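Local coordinates for protein amine oxidase (Emericella nidulans, PDB 3PGB) that probably oxidises primary amines to aldehydes, using a copper ion and a topaquinone cofactor made from one of its own tyrosines, at residues N537-D543 against D687-N693; A587-W591 against E643-V648; Q647-H652 against F677-L683. All blocks are in the same frame, centred on the assembly; numbering follows the deposited sequence.

Contact 1 of 3, residues N537-D543 against D687-N693. With CA (calcium ion), chain F.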
loop_
_atom_site.group_PDB
_atom_site.type_symbol
_atom_site.label_atom_id
_atom_site.label_comp_id
_atom_site.label_asym_id
_atom_site.label_seq_id
_atom_site.Cartn_x
_atom_site.Cartn_y
_atom_site.Cartn_z
ATOM N N ASN A 537 10.189 -0.718 14.922
ATOM C CA ASN A 537 9.389 -1.631 15.755
ATOM C C ASN A 537 8.254 -0.895 16.433
ATOM O O ASN A 537 8.459 0.179 16.985
ATOM C CB ASN A 537 10.256 -2.310 16.825
ATOM C CG ASN A 537 9.560 -3.506 17.474
ATOM O OD1 ASN A 537 9.246 -3.494 18.674
ATOM N ND2 ASN A 537 9.310 -4.540 16.682
ATOM N N PHE A 538 7.066 -1.494 16.404
ATOM C CA PHE A 538 5.880 -0.913 17.022
ATOM C C PHE A 538 5.273 -1.882 18.022
ATOM O O PHE A 538 5.153 -3.073 17.734
ATOM C CB PHE A 538 4.843 -0.572 15.954
ATOM C CG PHE A 538 5.166 0.663 15.161
ATOM C CD1 PHE A 538 5.983 0.592 14.048
ATOM C CD2 PHE A 538 4.638 1.888 15.520
ATOM C CE1 PHE A 538 6.276 1.730 13.309
ATOM C CE2 PHE A 538 4.927 3.029 14.790
ATOM C CZ PHE A 538 5.743 2.953 13.688
ATOM N N LYS A 539 4.885 -1.369 19.190
ATOM C CA LYS A 539 4.187 -2.168 20.197
ATOM C C LYS A 539 2.675 -2.030 20.014
ATOM O O LYS A 539 2.141 -0.922 20.048
ATOM C CB LYS A 539 4.588 -1.716 21.596
ATOM C CG LYS A 539 4.018 -2.571 22.726
ATOM C CD LYS A 539 4.380 -1.990 24.075
ATOM C CE LYS A 539 3.885 -2.851 25.213
ATOM N NZ LYS A 539 4.250 -2.273 26.546
ATOM N N ALA A 540 1.999 -3.160 19.813
ATOM C CA ALA A 540 0.549 -3.197 19.655
ATOM C C ALA A 540 -0.061 -4.088 20.741
ATOM O O ALA A 540 -0.166 -5.300 20.578
ATOM C CB ALA A 540 0.184 -3.708 18.266
ATOM N N ASP A 541 -0.452 -3.478 21.856
ATOM C CA ASP A 541 -1.031 -4.219 22.973
ATOM C C ASP A 541 -2.535 -4.370 22.788
ATOM O O ASP A 541 -3.322 -3.706 23.469
ATOM C CB ASP A 541 -0.716 -3.515 24.303
ATOM C CG ASP A 541 -1.129 -4.334 25.518
ATOM O OD1 ASP A 541 -1.589 -5.483 25.361
ATOM O OD2 ASP A 541 -1.002 -3.816 26.644
ATOM N N PHE A 542 -2.934 -5.249 21.873
ATOM C CA PHE A 542 -4.353 -5.536 21.669
ATOM C C PHE A 542 -4.936 -6.183 22.915
ATOM O O PHE A 542 -4.370 -7.149 23.422
ATOM C CB PHE A 542 -4.566 -6.502 20.497
ATOM C CG PHE A 542 -4.161 -5.947 19.170
ATOM C CD1 PHE A 542 -5.065 -5.245 18.396
ATOM C CD2 PHE A 542 -2.880 -6.132 18.698
ATOM C CE1 PHE A 542 -4.692 -4.731 17.178
ATOM C CE2 PHE A 542 -2.503 -5.627 17.488
ATOM C CZ PHE A 542 -3.409 -4.920 16.725
ATOM N N ASP A 543 -6.053 -5.658 23.408
ATOM C CA ASP A 543 -6.830 -6.318 24.456
ATOM C C ASP A 543 -8.237 -6.538 23.922
ATOM O O ASP A 543 -9.185 -5.849 24.320
ATOM C CB ASP A 543 -6.869 -5.471 25.732
ATOM C CG ASP A 543 -5.531 -5.425 26.459
ATOM O OD1 ASP A 543 -4.611 -6.216 26.141
ATOM O OD2 ASP A 543 -5.401 -4.588 27.373
ATOM N N ASP A 687 -2.883 -12.334 28.390
ATOM C CA ASP A 687 -2.623 -10.983 27.899
ATOM C C ASP A 687 -1.373 -11.002 27.030
ATOM O O ASP A 687 -0.271 -11.226 27.517
ATOM C CB ASP A 687 -2.465 -10.003 29.072
ATOM C CG ASP A 687 -2.405 -8.537 28.629
ATOM O OD1 ASP A 687 -2.161 -8.267 27.429
ATOM O OD2 ASP A 687 -2.610 -7.650 29.489
ATOM N N LEU A 688 -1.547 -10.758 25.738
ATOM C CA LEU A 688 -0.420 -10.779 24.805
ATOM C C LEU A 688 -0.130 -9.388 24.256
ATOM O O LEU A 688 -0.984 -8.495 24.297
ATOM C CB LEU A 688 -0.665 -11.788 23.669
ATOM C CG LEU A 688 -2.018 -11.784 22.954
ATOM C CD1 LEU A 688 -2.154 -10.556 22.060
ATOM C CD2 LEU A 688 -2.210 -13.074 22.145
ATOM N N VAL A 689 1.096 -9.211 23.774
ATOM C CA VAL A 689 1.506 -8.000 23.083
ATOM C C VAL A 689 2.035 -8.413 21.722
ATOM O O VAL A 689 2.880 -9.306 21.625
ATOM C CB VAL A 689 2.620 -7.267 23.847
ATOM C CG1 VAL A 689 3.035 -6.003 23.105
ATOM C CG2 VAL A 689 2.171 -6.939 25.239
ATOM N N VAL A 690 1.529 -7.784 20.668
ATOM C CA VAL A 690 2.033 -8.018 19.327
ATOM C C VAL A 690 3.042 -6.923 19.000
ATOM O O VAL A 690 2.717 -5.744 19.033
ATOM C CB VAL A 690 0.899 -8.028 18.303
ATOM C CG1 VAL A 690 1.440 -8.339 16.908
ATOM C CG2 VAL A 690 -0.157 -9.041 18.711
ATOM N N TRP A 691 4.276 -7.337 18.719
ATOM C CA TRP A 691 5.354 -6.433 18.337
ATOM C C TRP A 691 5.533 -6.503 16.817
ATOM O O TRP A 691 5.863 -7.556 16.281
ATOM C CB TRP A 691 6.659 -6.833 19.040
ATOM C CG TRP A 691 6.539 -6.984 20.525
ATOM C CD1 TRP A 691 6.176 -8.106 21.209
ATOM C CD2 TRP A 691 6.789 -5.981 21.515
ATOM N NE1 TRP A 691 6.179 -7.865 22.561
ATOM C CE2 TRP A 691 6.552 -6.567 22.775
ATOM C CE3 TRP A 691 7.188 -4.644 21.460
ATOM C CZ2 TRP A 691 6.703 -5.862 23.970
ATOM C CZ3 TRP A 691 7.339 -3.946 22.648
ATOM C CH2 TRP A 691 7.099 -4.557 23.885
ATOM N N LEU A 692 5.315 -5.383 16.132
ATOM C CA LEU A 692 5.311 -5.348 14.664
ATOM C C LEU A 692 6.450 -4.515 14.117
ATOM O O LEU A 692 6.713 -3.419 14.619
ATOM C CB LEU A 692 4.006 -4.739 14.150
ATOM C CG LEU A 692 2.721 -5.456 14.527
ATOM C CD1 LEU A 692 1.543 -4.592 14.129
ATOM C CD2 LEU A 692 2.659 -6.837 13.872
ATOM N N ASN A 693 7.113 -5.026 13.080
ATOM C CA ASN A 693 8.104 -4.247 12.347
ATOM C C ASN A 693 7.535 -3.677 11.052
ATOM O O ASN A 693 6.985 -4.409 10.226
ATOM C CB ASN A 693 9.344 -5.087 12.029
ATOM C CG ASN A 693 10.286 -5.220 13.214
ATOM O OD1 ASN A 693 10.423 -4.300 14.022
ATOM N ND2 ASN A 693 10.949 -6.363 13.313
HETATM CA CA CA F . -2.888 -7.464 25.349
HETATM O O HOH W 1 -4.191 -9.527 24.709
#
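Strands 537-542 and 687-693 run antiparallel, their axes 4.5 Å apart at closest approach and their directions 154° apart. Two hydrogen-bonded pairs hold them: Phe538 N to Leu692 O at 2.6 Å with Leu692 N to Phe538 O at 2.8 Å, then Ala540 N to Val690 O at 2.8 Å with Val690 N to Ala540 O at 3.0 Å. Past Ala540 the ladder ends in an inverse gamma turn centred on Asp541, and a calcium ion takes over. On one face of the sheet, Lys539 lays CG over the six-membered ring of Trp691, 4.0 Å from its centroid, a CH-pi contact; its NZ continues to Glu379 and the carbonyl of Pro656. Asn537 ND2 donates to Asn693 OD1 at 2.9 Å on the same face, and its OD1 is hydrogen-bonded to Ser658. On the other, Ala540, Val690 and Leu692 pack together, while Phe542 CD2 reaches Val690 CG2 at 4.0 Å. The calcium is bound by Asp541 OD1 (2.4 Å), Phe542 O (2.5 Å), Asp543 OD1 (2.3 Å), Asp687 OD1 (2.3 Å), Leu688 O (2.4 Å) and a water at 2.5 Å, which also accepts from Leu688 N. Lys114 forms salt bridges with all three aspartates. The carboxylates of Asp541 and Asp543 on one segment and Asp687 on the other would repel each other; metal and lysine offset that charge, so calcium joins the strands where their hydrogen bonding stops.

Contact 2 of 3, residues A587-W591 against E643-V648; sequences ARLNW and EYDVQV
Arg588, Val646 and Tyr644 bury the most surface. Arg588 and Gln647 form an antiparallel non-hydrogen-bonded pair (CA to CA 4.5 Å), Leu589 and Val646 a hydrogen-bonded one (5.5 Å). Leu589 N donates to Val646 O at 3.0 Å, Val646 N to Leu589 O at 3.1 Å, Val648 N to Ala587 O at 2.9 Å. Arg588 (chi1 m, chi2 t) sets CB over the Tyr644 ring (CH-pi, 3.9 Å from its centroid), then turns at chi3 (p), so that NE and NH2 donate to Gln647 OE1, at 2.9 and 3.0 Å; NH2 makes a long salt bridge to Glu643 OE1 (3.8 Å). On the opposite face, Val646 (chi1 t) fits between Leu589 CD1, 3.4 Å from its CG1, and Trp591 CZ2, 3.3 Å from its CG2. Trp591 N donates to Asp645 OD1 at 2.9 Å. Gln647 NE2 bonds to Trp641 O, Glu643 OE2 to His640, Asp645 OD2 to His626. The second subunit packs against Asn590 and Asp645. Asp645 and Val646 both face Leu589: a classic beta bulge starting strand 646-650.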
loop_
_atom_site.group_PDB
_atom_site.type_symbol
_atom_site.label_atom_id
_atom_site.label_comp_id
_atom_site.label_asym_id
_atom_site.label_seq_id
_atom_site.Cartn_x
_atom_site.Cartn_y
_atom_site.Cartn_z
ATOM N N ALA A 587 6.293 -18.089 18.621
ATOM C CA ALA A 587 5.648 -16.783 18.486
ATOM C C ALA A 587 6.485 -15.742 17.733
ATOM O O ALA A 587 6.184 -14.558 17.797
ATOM C CB ALA A 587 5.268 -16.253 19.862
ATOM N N ARG A 588 7.519 -16.176 17.024
ATOM C CA ARG A 588 8.341 -15.267 16.230
ATOM C C ARG A 588 8.279 -15.707 14.773
ATOM O O ARG A 588 8.910 -16.689 14.379
ATOM C CB ARG A 588 9.792 -15.255 16.723
ATOM C CG ARG A 588 9.954 -14.807 18.156
ATOM C CD ARG A 588 11.420 -14.769 18.566
ATOM N NE ARG A 588 12.101 -13.562 18.102
ATOM C CZ ARG A 588 13.407 -13.329 18.241
ATOM N NH1 ARG A 588 14.196 -14.217 18.836
ATOM N NH2 ARG A 588 13.930 -12.195 17.782
ATOM N N LEU A 589 7.519 -14.968 13.974
ATOM C CA LEU A 589 7.198 -15.410 12.628
ATOM C C LEU A 589 7.293 -14.294 11.592
ATOM O O LEU A 589 7.451 -13.112 11.923
ATOM C CB LEU A 589 5.815 -16.087 12.605
ATOM C CG LEU A 589 4.780 -15.703 13.668
ATOM C CD1 LEU A 589 4.472 -14.219 13.606
ATOM C CD2 LEU A 589 3.513 -16.513 13.484
ATOM N N ASN A 590 7.233 -14.703 10.330
ATOM C CA ASN A 590 7.286 -13.788 9.207
ATOM C C ASN A 590 6.064 -13.957 8.324
ATOM O O ASN A 590 5.409 -15.005 8.342
ATOM C CB ASN A 590 8.565 -14.026 8.416
ATOM C CG ASN A 590 9.806 -13.653 9.208
ATOM O OD1 ASN A 590 9.836 -12.608 9.847
ATOM N ND2 ASN A 590 10.826 -14.502 9.174
ATOM N N TRP A 591 5.744 -12.911 7.568
ATOM C CA TRP A 591 4.597 -12.955 6.673
ATOM C C TRP A 591 4.853 -14.039 5.628
ATOM O O TRP A 591 5.965 -14.170 5.116
ATOM C CB TRP A 591 4.351 -11.587 6.036
ATOM C CG TRP A 591 4.040 -10.507 7.046
ATOM C CD1 TRP A 591 4.842 -9.470 7.395
ATOM C CD2 TRP A 591 2.851 -10.380 7.835
ATOM N NE1 TRP A 591 4.230 -8.696 8.350
ATOM C CE2 TRP A 591 3.005 -9.233 8.638
ATOM C CE3 TRP A 591 1.667 -11.120 7.938
ATOM C CZ2 TRP A 591 2.025 -8.808 9.541
ATOM C CZ3 TRP A 591 0.690 -10.697 8.837
ATOM C CH2 TRP A 591 0.880 -9.551 9.628
ATOM N N GLU A 643 14.628 -8.984 13.936
ATOM C CA GLU A 643 14.889 -10.247 13.238
ATOM C C GLU A 643 13.658 -10.951 12.651
ATOM O O GLU A 643 13.816 -11.912 11.899
ATOM C CB GLU A 643 15.637 -11.200 14.165
ATOM C CG GLU A 643 16.942 -10.603 14.699
ATOM C CD GLU A 643 17.681 -11.527 15.640
ATOM O OE1 GLU A 643 17.194 -12.651 15.903
ATOM O OE2 GLU A 643 18.761 -11.116 16.112
ATOM N N TYR A 644 12.452 -10.496 13.006
ATOM C CA TYR A 644 11.202 -11.061 12.475
ATOM C C TYR A 644 10.157 -9.962 12.214
ATOM O O TYR A 644 10.243 -8.869 12.774
ATOM C CB TYR A 644 10.621 -12.113 13.437
ATOM C CG TYR A 644 11.537 -13.287 13.715
ATOM C CD1 TYR A 644 11.355 -14.510 13.073
ATOM C CD2 TYR A 644 12.590 -13.175 14.628
ATOM C CE1 TYR A 644 12.199 -15.588 13.326
ATOM C CE2 TYR A 644 13.438 -14.243 14.882
ATOM C CZ TYR A 644 13.239 -15.443 14.224
ATOM O OH TYR A 644 14.080 -16.503 14.474
ATOM N N ASP A 645 9.168 -10.262 11.372
ATOM C CA ASP A 645 8.117 -9.297 11.030
ATOM C C ASP A 645 7.117 -9.137 12.166
ATOM O O ASP A 645 6.672 -8.036 12.459
ATOM C CB ASP A 645 7.336 -9.737 9.784
ATOM C CG ASP A 645 8.221 -9.989 8.580
ATOM O OD1 ASP A 645 7.851 -10.859 7.758
ATOM O OD2 ASP A 645 9.272 -9.331 8.454
ATOM N N VAL A 646 6.737 -10.253 12.776
ATOM C CA VAL A 646 5.681 -10.276 13.786
ATOM C C VAL A 646 6.147 -11.148 14.936
ATOM O O VAL A 646 6.599 -12.263 14.729
ATOM C CB VAL A 646 4.351 -10.811 13.199
ATOM C CG1 VAL A 646 3.344 -11.130 14.298
ATOM C CG2 VAL A 646 3.770 -9.807 12.209
ATOM N N GLN A 647 6.047 -10.611 16.143
ATOM C CA GLN A 647 6.571 -11.258 17.329
ATOM C C GLN A 647 5.580 -11.047 18.470
ATOM O O GLN A 647 5.164 -9.923 18.741
ATOM C CB GLN A 647 7.963 -10.693 17.661
ATOM C CG GLN A 647 9.001 -10.985 16.571
ATOM C CD GLN A 647 10.343 -10.327 16.807
ATOM O OE1 GLN A 647 11.258 -10.947 17.340
ATOM N NE2 GLN A 647 10.474 -9.066 16.399
ATOM N N VAL A 648 5.179 -12.133 19.114
ATOM C CA VAL A 648 4.168 -12.064 20.154
ATOM C C VAL A 648 4.741 -12.566 21.473
ATOM O O VAL A 648 5.356 -13.633 21.526
ATOM C CB VAL A 648 2.916 -12.875 19.775
ATOM C CG1 VAL A 648 1.813 -12.618 20.768
ATOM C CG2 VAL A 648 2.458 -12.508 18.364
HETATM O O HOH W 2 16.861 -12.920 18.597
HETATM O O HOH W 3 5.171 -6.407 10.426
#

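Contact 3 of 3, residues Q647-H652 against F677-L683. With CA (calcium ion), chain E.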
loop_
_atom_site.group_PDB
_atom_site.type_symbol
_atom_site.label_atom_id
_atom_site.label_comp_id
_atom_site.label_asym_id
_atom_site.label_seq_id
_atom_site.Cartn_x
_atom_site.Cartn_y
_atom_site.Cartn_z
ATOM N N GLN A 647 6.047 -10.611 16.143
ATOM C CA GLN A 647 6.571 -11.258 17.329
ATOM C C GLN A 647 5.580 -11.047 18.470
ATOM O O GLN A 647 5.164 -9.923 18.741
ATOM C CB GLN A 647 7.963 -10.693 17.661
ATOM C CG GLN A 647 9.001 -10.985 16.571
ATOM C CD GLN A 647 10.343 -10.327 16.807
ATOM O OE1 GLN A 647 11.258 -10.947 17.340
ATOM N NE2 GLN A 647 10.474 -9.066 16.399
ATOM N N VAL A 648 5.179 -12.133 19.114
ATOM C CA VAL A 648 4.168 -12.064 20.154
ATOM C C VAL A 648 4.741 -12.566 21.473
ATOM O O VAL A 648 5.356 -13.633 21.526
ATOM C CB VAL A 648 2.916 -12.875 19.775
ATOM C CG1 VAL A 648 1.813 -12.618 20.768
ATOM C CG2 VAL A 648 2.458 -12.508 18.364
ATOM N N THR A 649 4.553 -11.770 22.522
ATOM C CA THR A 649 4.995 -12.116 23.869
ATOM C C THR A 649 3.872 -11.851 24.846
ATOM O O THR A 649 2.950 -11.077 24.561
ATOM C CB THR A 649 6.193 -11.266 24.328
ATOM O OG1 THR A 649 5.790 -9.895 24.440
ATOM C CG2 THR A 649 7.358 -11.385 23.357
ATOM N N ARG A 650 3.964 -12.481 26.010
ATOM C CA ARG A 650 2.991 -12.249 27.061
ATOM C C ARG A 650 3.285 -10.908 27.707
ATOM O O ARG A 650 4.451 -10.560 27.919
ATOM C CB ARG A 650 3.026 -13.355 28.108
ATOM C CG ARG A 650 1.955 -13.178 29.147
ATOM C CD ARG A 650 1.791 -14.393 29.997
ATOM N NE ARG A 650 0.622 -14.269 30.853
ATOM C CZ ARG A 650 0.291 -15.142 31.801
ATOM N NH1 ARG A 650 1.046 -16.222 32.023
ATOM N NH2 ARG A 650 -0.810 -14.937 32.529
ATOM N N GLN A 651 2.225 -10.163 28.013
ATOM C CA GLN A 651 2.364 -8.831 28.590
ATOM C C GLN A 651 2.926 -8.910 30.011
ATOM O O GLN A 651 2.528 -9.760 30.810
ATOM C CB GLN A 651 1.014 -8.098 28.599
ATOM C CG GLN A 651 1.100 -6.571 28.801
ATOM C CD GLN A 651 1.300 -6.141 30.255
ATOM O OE1 GLN A 651 0.967 -6.871 31.191
ATOM N NE2 GLN A 651 1.849 -4.944 30.440
ATOM N N HIS A 652 3.865 -8.018 30.301
ATOM C CA HIS A 652 4.353 -7.809 31.647
ATOM C C HIS A 652 4.597 -6.330 31.823
ATOM O O HIS A 652 4.959 -5.638 30.875
ATOM C CB HIS A 652 5.653 -8.574 31.878
ATOM C CG HIS A 652 5.495 -10.058 31.814
ATOM N ND1 HIS A 652 4.646 -10.750 32.651
ATOM C CD2 HIS A 652 6.071 -10.981 31.011
ATOM C CE1 HIS A 652 4.709 -12.038 32.365
ATOM N NE2 HIS A 652 5.565 -12.204 31.372
ATOM N N PHE A 677 12.735 -11.838 26.295
ATOM C CA PHE A 677 11.274 -11.828 26.462
ATOM C C PHE A 677 10.675 -13.210 26.211
ATOM O O PHE A 677 9.579 -13.502 26.687
ATOM C CB PHE A 677 10.611 -10.843 25.485
ATOM C CG PHE A 677 10.752 -9.385 25.855
ATOM C CD1 PHE A 677 11.807 -8.918 26.650
ATOM C CD2 PHE A 677 9.833 -8.461 25.357
ATOM C CE1 PHE A 677 11.921 -7.563 26.956
ATOM C CE2 PHE A 677 9.939 -7.111 25.655
ATOM C CZ PHE A 677 10.989 -6.659 26.460
ATOM N N PHE A 678 11.388 -14.040 25.447
ATOM C CA PHE A 678 10.878 -15.340 25.006
ATOM C C PHE A 678 11.392 -16.469 25.899
ATOM O O PHE A 678 12.501 -16.988 25.709
ATOM C CB PHE A 678 11.230 -15.561 23.532
ATOM C CG PHE A 678 10.688 -14.488 22.637
ATOM C CD1 PHE A 678 9.435 -14.623 22.044
ATOM C CD2 PHE A 678 11.395 -13.310 22.447
ATOM C CE1 PHE A 678 8.914 -13.608 21.248
ATOM C CE2 PHE A 678 10.884 -12.298 21.658
ATOM C CZ PHE A 678 9.639 -12.445 21.053
ATOM N N ASN A 679 10.561 -16.815 26.884
ATOM C CA ASN A 679 10.857 -17.838 27.883
ATOM C C ASN A 679 9.669 -18.785 28.038
ATOM O O ASN A 679 9.234 -19.085 29.152
ATOM C CB ASN A 679 11.219 -17.186 29.232
ATOM C CG ASN A 679 10.103 -16.312 29.783
ATOM O OD1 ASN A 679 9.271 -15.803 29.028
ATOM N ND2 ASN A 679 10.080 -16.133 31.101
ATOM N N GLY A 680 9.135 -19.228 26.902
ATOM C CA GLY A 680 8.149 -20.314 26.858
ATOM C C GLY A 680 6.811 -20.099 27.547
ATOM O O GLY A 680 6.113 -21.069 27.835
ATOM N N GLU A 681 6.443 -18.845 27.799
ATOM C CA GLU A 681 5.166 -18.539 28.436
ATOM C C GLU A 681 3.996 -18.796 27.495
ATOM O O GLU A 681 4.123 -18.658 26.273
ATOM C CB GLU A 681 5.120 -17.084 28.903
ATOM C CG GLU A 681 6.083 -16.750 30.018
ATOM C CD GLU A 681 5.876 -15.352 30.553
ATOM O OE1 GLU A 681 6.356 -14.390 29.911
ATOM O OE2 GLU A 681 5.241 -15.213 31.620
ATOM N N SER A 682 2.853 -19.155 28.072
ATOM C CA SER A 682 1.668 -19.488 27.296
ATOM C C SER A 682 1.023 -18.232 26.725
ATOM O O SER A 682 0.910 -17.206 27.404
ATOM C CB SER A 682 0.653 -20.243 28.156
ATOM O OG SER A 682 -0.531 -20.528 27.428
ATOM N N LEU A 683 0.607 -18.324 25.467
ATOM C CA LEU A 683 -0.116 -17.249 24.801
ATOM C C LEU A 683 -1.529 -17.718 24.448
ATOM O O LEU A 683 -2.182 -17.138 23.580
ATOM C CB LEU A 683 0.643 -16.791 23.545
ATOM C CG LEU A 683 2.083 -16.298 23.752
ATOM C CD1 LEU A 683 2.763 -16.074 22.414
ATOM C CD2 LEU A 683 2.129 -15.026 24.598
HETATM CA CA CA E . 7.935 -14.058 28.202
HETATM O O HOH W 4 6.999 -11.827 27.943
HETATM O O HOH W 5 9.184 -12.839 29.803
#
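Thr649 lays its CG2 over one face of the Phe678 ring, 3.4 Å from CZ, and the same methyl lies 3.9 Å from Phe677 CB. Phe678 also meets Gln647, whose CB is 4.2 Å from CZ at the ring edge, and on its far side the guanidinium of Arg588 makes a cation-pi contact. Leu683 packs along the strand with CD1 3.9 Å from Val648 CG1 and CD2 3.4 Å from Arg650 N. These contacts hold the irregular segment 677-683 beside strand 647-650 without a backbone hydrogen bond between them. The polar link is at the far end, where His652 NE2 donates to Glu681 OE1 at 2.7 Å. That oxygen also binds calcium at 2.4 Å, together with Phe677 O at 2.3 Å, Asn679 OD1 at 2.4 Å and two waters at 2.4 Å, one of which donates to Arg650 O at 2.8 Å. Glu584 completes the shell. The result is a loop-built calcium site at the margin of the beta sheet.

Overall arrangement
Going from the N terminus, strand 532-542 comes first and meets strand 686-698 some 144 residues later, so contact 1 closes the longest of the three loops. Contacts 2 and 3 lie within it: contact 2 closes the span from 587-591 to 643-648, and contact 3 starts on that same strand, sharing Gln647 and Val648, before its loop returns at 677-683. In the sheet, strand 646-650 sits between 588-589 and 686-698, with Gln647 O taking Trp691 N and Thr649 O taking Val689 N. Four neighbouring strands of the sheet thus lie in the order 588-589, 646-650, 686-698, 532-542 across the enzyme domain, with one calcium site within contact 1 and the other within contact 3.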